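Local coordinates for hypothetical protein TM0486 (Thermotoga maritima, PDB 1VK8), which binds thiamin and takes part in the response of the cell to oxidative conditions, at the interface of chains A and B. Sequence-based numbering; all coordinates share one arbitrary frame. Chains: chain A/B, hypothetical protein TM0486.

Contacts 1 and 2 are symmetry-related patches of one two-fold interface. Their C-alpha centres lie about 14 Å apart. In each, helix 62-76 of one chain faces helix 62-76 of the other and a tyrosine of strand 82-92. Contact 3 lies at one end of the interface. Its centre is about 10 Å from that of contact 1 and about 23 Å from that of contact 2. It shares B:Tyr91 with contact 1, so one tyrosine reaches both helix 62-76 of chain A and the loop that follows it. Helix packing and strand pairing thus join the same two chains. The assembly holds four copies, and this pair is probably a dimeric building block.

Contact 1: the interface of chains A and B. Residues chain A 69-70, 73-74; chain B 62-63, 66, 91.
This is a helix-to-helix patch of a two-fold symmetric interface, apolar in the middle with charged groups on one side, and it helps hold chains A and B together. Helix 62-76 of both chains supplies most of it. Strand 82-92 of chain B adds B:Tyr91. The methyl CB of A:Ala73 sits 3.6 Å from CE2 of B:Phe62 and also touches the B:Tyr91 ring. The phenyl ring has CG of B:Met66, a selenomethionine, over one face. Turns at chi2 (-56°) and chi3 (-68°) fold the tail of B:Met66 back, with CE 3.6 Å from CG1 of A:Val69. A:Lys70 runs extended past B:Met66 in the opposite direction. The amine NZ of A:Lys70 reaches water 1 at 2.9 Å, and water 1 lies 2.7 Å from the carboxylate OE1 of B:Glu63. NH2 of A:Arg74 lies in plane at the B:Phe62 ring edge, 3.5 Å from CD2. A:Arg74 NH2 also forms a 2.8 Å salt bridge with B:Glu63 OE2. The planes are 65° apart and the N-H points away, so the attraction is probably more of charge than of a directed hydrogen bond. A:Arg74 NH1 meets the phenol OH of B:Tyr91 at the ring edge, in plane, in a 2.8 Å hydrogen bond.

Contact 2: the interface of chains A and B. Residues chain A 62, 66, 91; chain B 69-70, 73-74, 85.
A:Phe62 lies across the B:Val69 to B:Ala73 stretch of helix 62-76, where the backbones on both sides are regular helix and A:Tyr91 comes from an extended strand. CE2 of A:Phe62 touches the methyl CB of B:Ala73 at 3.5 Å. The same CE2 of A:Phe62 lies 3.8 Å from CA of B:Lys70. CG stands anti to the backbone N (chi1 -179°), and this carries the ring away from its own helix to the partner. CG of A:Met66, a selenomethionine, lies over one face of the A:Phe62 ring, 3.7 Å above its plane, and backs it from within chain A. CB of A:Met66 meets CE of B:Lys70 at 3.9 Å. The two side chains run antiparallel alongside one another, so the aliphatic part of the lysine covers the base of the selenomethionine. A:Tyr91 flanks the alanine from the strand, with its CE2 3.7 Å from CB of B:Ala73. The methyl touches both rings, which meet it from neighbouring directions. A:Phe62 CD2 lies at the edge of the tyrosine ring, in its plane. B:Arg74 is poorly ordered. NH1 of B:Arg74 makes a weak hydrogen bond to OH of A:Tyr91 at 3.3 Å, with 135° at the hydrogen, and probably adds little. In the fold, the patch lies where the first two turns of helix 62-76 and the end of strand 82-92, both of chain A, meet the later turns of helix 62-76 in chain B.

Contact 3: the interface of chains A and B. Residues chain A 77, 81-82; chain B 91-93.
The end of chain B strand 82-92, with B:Ala93 just after it, meets the start of chain A strand 82-92 and the preceding loop that carries A:Glu77 and A:Lys81. A:Arg82 and B:Lys92 form an antiparallel beta bridge. The backbone N of B:Ala93 donates to the carbonyl O of A:Lys81 at 2.9 Å, with a nearly straight 171° at the hydrogen. The methyl CB of B:Ala93 rests against CD of A:Lys81. Bends at chi2 (-68°) and chi4 (-64°) turn the amine NZ of A:Lys81 back to the carbonyl O of A:Glu77, 2.8 Å away in the same chain. The aliphatic parts of A:Arg82 and B:Lys92 also touch, CD to CG at 3.5 Å. From the strand end, the phenol OH of B:Tyr91 donates to OE1 of A:Glu77 at 3.3 Å. The carboxylate oxygen lies at the edge of the ring, in plane. A:Glu77 is poorly ordered, so this bond is less certain than the backbone one. A phenylalanine in place of B:Tyr91 has no hydroxyl, and would probably leave both the A:Glu77 carboxylate and the A:Arg74 guanidinium without this partner. In the fold, the site joins the edges of the two sheets at one end of the interface, just past helix 62-76 of chain A.

Contact 1: the interface of chains A and B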
# COMPACT_ATOMS: atom_id res chain seq x y z
N VAL A 69 4.29 15.55 7.16
CA VAL A 69 3.09 14.69 7.06
C VAL A 69 2.07 15.06 8.13
O VAL A 69 0.87 15.09 7.84
CB VAL A 69 3.45 13.18 7.06
CG1 VAL A 69 2.19 12.29 7.23
CG2 VAL A 69 4.19 12.80 5.80
N LYS A 70 2.51 15.39 9.34
CA LYS A 70 1.57 15.86 10.38
C LYS A 70 0.80 17.11 9.91
O LYS A 70 -0.40 17.19 10.06
CB LYS A 70 2.28 16.23 11.69
CG LYS A 70 3.13 15.13 12.32
CD LYS A 70 3.83 15.73 13.54
CE LYS A 70 4.72 14.78 14.23
NZ LYS A 70 5.57 15.52 15.13
N ALA A 73 -1.78 16.33 6.98
CA ALA A 73 -3.04 15.74 7.42
C ALA A 73 -3.99 16.79 7.96
O ALA A 73 -5.18 16.76 7.66
CB ALA A 73 -2.79 14.67 8.42
N ARG A 74 -3.47 17.71 8.77
CA ARG A 74 -4.27 18.77 9.37
C ARG A 74 -4.82 19.70 8.29
O ARG A 74 -6.00 20.06 8.30
CB ARG A 74 -3.40 19.59 10.35
CG ARG A 74 -4.10 20.01 11.62
CD ARG A 74 -4.11 18.93 12.68
NE ARG A 74 -2.92 18.10 12.57
CZ ARG A 74 -2.80 16.82 12.94
NH1 ARG A 74 -3.81 16.10 13.49
NH2 ARG A 74 -1.62 16.25 12.72
N PHE B 62 -2.67 11.00 16.30
CA PHE B 62 -1.89 10.97 15.05
C PHE B 62 -0.45 11.47 15.17
O PHE B 62 0.46 10.79 14.71
CB PHE B 62 -2.61 11.75 13.92
CG PHE B 62 -1.90 11.67 12.60
CD1 PHE B 62 -1.62 10.44 12.03
CD2 PHE B 62 -1.47 12.80 11.94
CE1 PHE B 62 -0.93 10.35 10.83
CE2 PHE B 62 -0.79 12.70 10.72
CZ PHE B 62 -0.52 11.48 10.18
N GLU B 63 -0.23 12.63 15.79
CA GLU B 63 1.11 13.22 15.82
C GLU B 63 2.03 12.37 16.71
O GLU B 63 3.21 12.22 16.42
CB GLU B 63 1.03 14.67 16.28
CG GLU B 63 0.18 15.51 15.32
CD GLU B 63 0.55 17.00 15.27
OE1 GLU B 63 1.38 17.46 16.08
OE2 GLU B 63 0.01 17.72 14.40
N MSE B 66 3.14 9.48 14.66
CA MSE B 66 4.16 9.90 13.70
C MSE B 66 5.53 10.01 14.37
O MSE B 66 6.55 9.60 13.80
CB MSE B 66 3.75 11.19 13.00
CG MSE B 66 2.51 11.07 12.15
SE MSE B 66 2.67 9.61 10.76
CE MSE B 66 3.98 10.41 9.68
N TYR B 91 -7.57 8.63 8.54
CA TYR B 91 -7.64 9.90 9.22
C TYR B 91 -9.08 10.37 9.17
O TYR B 91 -9.62 10.55 8.12
CB TYR B 91 -6.75 10.94 8.52
CG TYR B 91 -6.55 12.20 9.35
CD1 TYR B 91 -7.47 13.24 9.31
CD2 TYR B 91 -5.46 12.32 10.21
CE1 TYR B 91 -7.29 14.40 10.11
CE2 TYR B 91 -5.29 13.44 11.01
CZ TYR B 91 -6.18 14.48 10.95
OH TYR B 91 -5.97 15.57 11.72
O HOH W 1 3.79 16.82 17.00

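Contact 2: the interface of chains A and B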
# COMPACT_ATOMS: atom_id res chain seq x y z
N PHE A 62 14.22 12.03 6.75
CA PHE A 62 13.08 11.26 7.22
C PHE A 62 12.25 11.97 8.27
O PHE A 62 11.03 12.04 8.14
CB PHE A 62 13.52 9.91 7.78
CG PHE A 62 12.38 9.03 8.27
CD1 PHE A 62 11.33 8.70 7.45
CD2 PHE A 62 12.36 8.54 9.56
CE1 PHE A 62 10.29 7.89 7.90
CE2 PHE A 62 11.30 7.73 10.01
CZ PHE A 62 10.29 7.42 9.18
N MSE A 66 8.32 13.27 8.17
CA MSE A 66 7.28 12.86 9.10
C MSE A 66 6.59 14.07 9.76
O MSE A 66 5.38 14.05 9.92
CB MSE A 66 7.81 11.92 10.17
CG MSE A 66 8.44 10.63 9.65
SE MSE A 66 7.10 9.56 8.58
CE MSE A 66 7.80 9.88 6.84
N TYR A 91 13.76 3.16 3.22
CA TYR A 91 14.67 3.60 4.27
C TYR A 91 15.95 2.84 4.09
O TYR A 91 15.94 1.64 4.07
CB TYR A 91 14.04 3.30 5.62
CG TYR A 91 14.74 3.97 6.79
CD1 TYR A 91 15.91 3.44 7.30
CD2 TYR A 91 14.24 5.15 7.35
CE1 TYR A 91 16.56 4.04 8.37
CE2 TYR A 91 14.90 5.76 8.41
CZ TYR A 91 16.04 5.19 8.92
OH TYR A 91 16.70 5.77 9.98
N VAL B 69 6.83 6.53 15.01
CA VAL B 69 7.30 5.95 13.75
C VAL B 69 8.72 6.42 13.49
O VAL B 69 9.51 5.64 12.99
CB VAL B 69 6.32 6.28 12.59
CG1 VAL B 69 6.93 5.94 11.21
CG2 VAL B 69 5.02 5.56 12.77
N LYS B 70 9.06 7.66 13.87
CA LYS B 70 10.46 8.15 13.72
C LYS B 70 11.40 7.25 14.53
O LYS B 70 12.44 6.86 14.04
CB LYS B 70 10.62 9.60 14.21
CG LYS B 70 9.85 10.65 13.43
CD LYS B 70 10.01 11.97 14.15
CE LYS B 70 9.15 13.10 13.69
NZ LYS B 70 9.32 14.23 14.64
N ALA B 73 11.79 3.56 13.02
CA ALA B 73 12.70 3.48 11.88
C ALA B 73 14.17 3.45 12.33
O ALA B 73 14.96 2.62 11.85
CB ALA B 73 12.46 4.60 10.93
N ARG B 74 14.52 4.31 13.29
CA ARG B 74 15.87 4.37 13.81
C ARG B 74 16.20 3.09 14.53
O ARG B 74 17.26 2.55 14.36
CB ARG B 74 16.05 5.59 14.72
CG ARG B 74 16.21 6.86 13.93
CD ARG B 74 17.67 7.17 13.50
NE ARG B 74 17.88 8.60 13.25
CZ ARG B 74 17.30 9.31 12.27
NH1 ARG B 74 16.46 8.75 11.39
NH2 ARG B 74 17.58 10.61 12.18
N LEU B 85 9.09 0.71 4.78
CA LEU B 85 8.20 0.96 5.88
C LEU B 85 6.95 1.63 5.33
O LEU B 85 7.02 2.68 4.72
CB LEU B 85 8.91 1.82 6.90
CG LEU B 85 8.10 2.32 8.08
CD1 LEU B 85 7.61 1.17 8.93
CD2 LEU B 85 8.92 3.28 8.91

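Contact 3: the interface of chains A and B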
# COMPACT_ATOMS: atom_id res chain seq x y z
N GLU A 77 -7.75 18.22 6.19
CA GLU A 77 -9.01 18.23 6.93
C GLU A 77 -10.01 19.27 6.44
O GLU A 77 -11.20 19.00 6.46
CB GLU A 77 -8.74 18.39 8.43
CG GLU A 77 -9.88 17.99 9.35
CD GLU A 77 -9.52 18.18 10.83
OE1 GLU A 77 -8.42 17.73 11.27
OE2 GLU A 77 -10.35 18.80 11.54
N LYS A 81 -12.99 15.49 5.37
CA LYS A 81 -13.03 15.22 6.79
C LYS A 81 -12.63 13.76 7.08
O LYS A 81 -12.35 13.42 8.21
CB LYS A 81 -14.42 15.57 7.33
CG LYS A 81 -14.71 17.08 7.30
CD LYS A 81 -13.82 17.85 8.30
CE LYS A 81 -14.08 19.36 8.27
NZ LYS A 81 -13.73 19.97 6.95
N ARG A 82 -12.59 12.92 6.05
CA ARG A 82 -12.13 11.55 6.17
C ARG A 82 -11.31 11.24 4.95
O ARG A 82 -11.75 11.50 3.84
CB ARG A 82 -13.29 10.59 6.23
CG ARG A 82 -12.90 9.10 6.32
CD ARG A 82 -13.12 8.54 7.64
NE ARG A 82 -12.78 7.13 7.85
CZ ARG A 82 -13.65 6.18 8.18
NH1 ARG A 82 -14.95 6.42 8.28
NH2 ARG A 82 -13.20 4.96 8.41
N TYR B 91 -7.57 8.63 8.54
CA TYR B 91 -7.64 9.90 9.22
C TYR B 91 -9.08 10.37 9.17
O TYR B 91 -9.62 10.55 8.12
CB TYR B 91 -6.75 10.94 8.52
CG TYR B 91 -6.55 12.20 9.35
CD1 TYR B 91 -7.47 13.24 9.31
CD2 TYR B 91 -5.46 12.32 10.21
CE1 TYR B 91 -7.29 14.40 10.11
CE2 TYR B 91 -5.29 13.44 11.01
CZ TYR B 91 -6.18 14.48 10.95
OH TYR B 91 -5.97 15.57 11.72
N LYS B 92 -9.68 10.60 10.33
CA LYS B 92 -11.03 11.09 10.41
C LYS B 92 -11.09 12.22 11.41
O LYS B 92 -10.67 12.07 12.54
CB LYS B 92 -11.97 9.97 10.86
CG LYS B 92 -13.44 10.27 10.62
CD LYS B 92 -14.33 9.22 11.26
CE LYS B 92 -15.78 9.51 10.93
NZ LYS B 92 -16.68 8.70 11.74
N ALA B 93 -11.62 13.35 10.98
CA ALA B 93 -11.93 14.45 11.89
C ALA B 93 -12.81 13.95 13.04
O ALA B 93 -13.89 13.39 12.83
CB ALA B 93 -12.64 15.59 11.12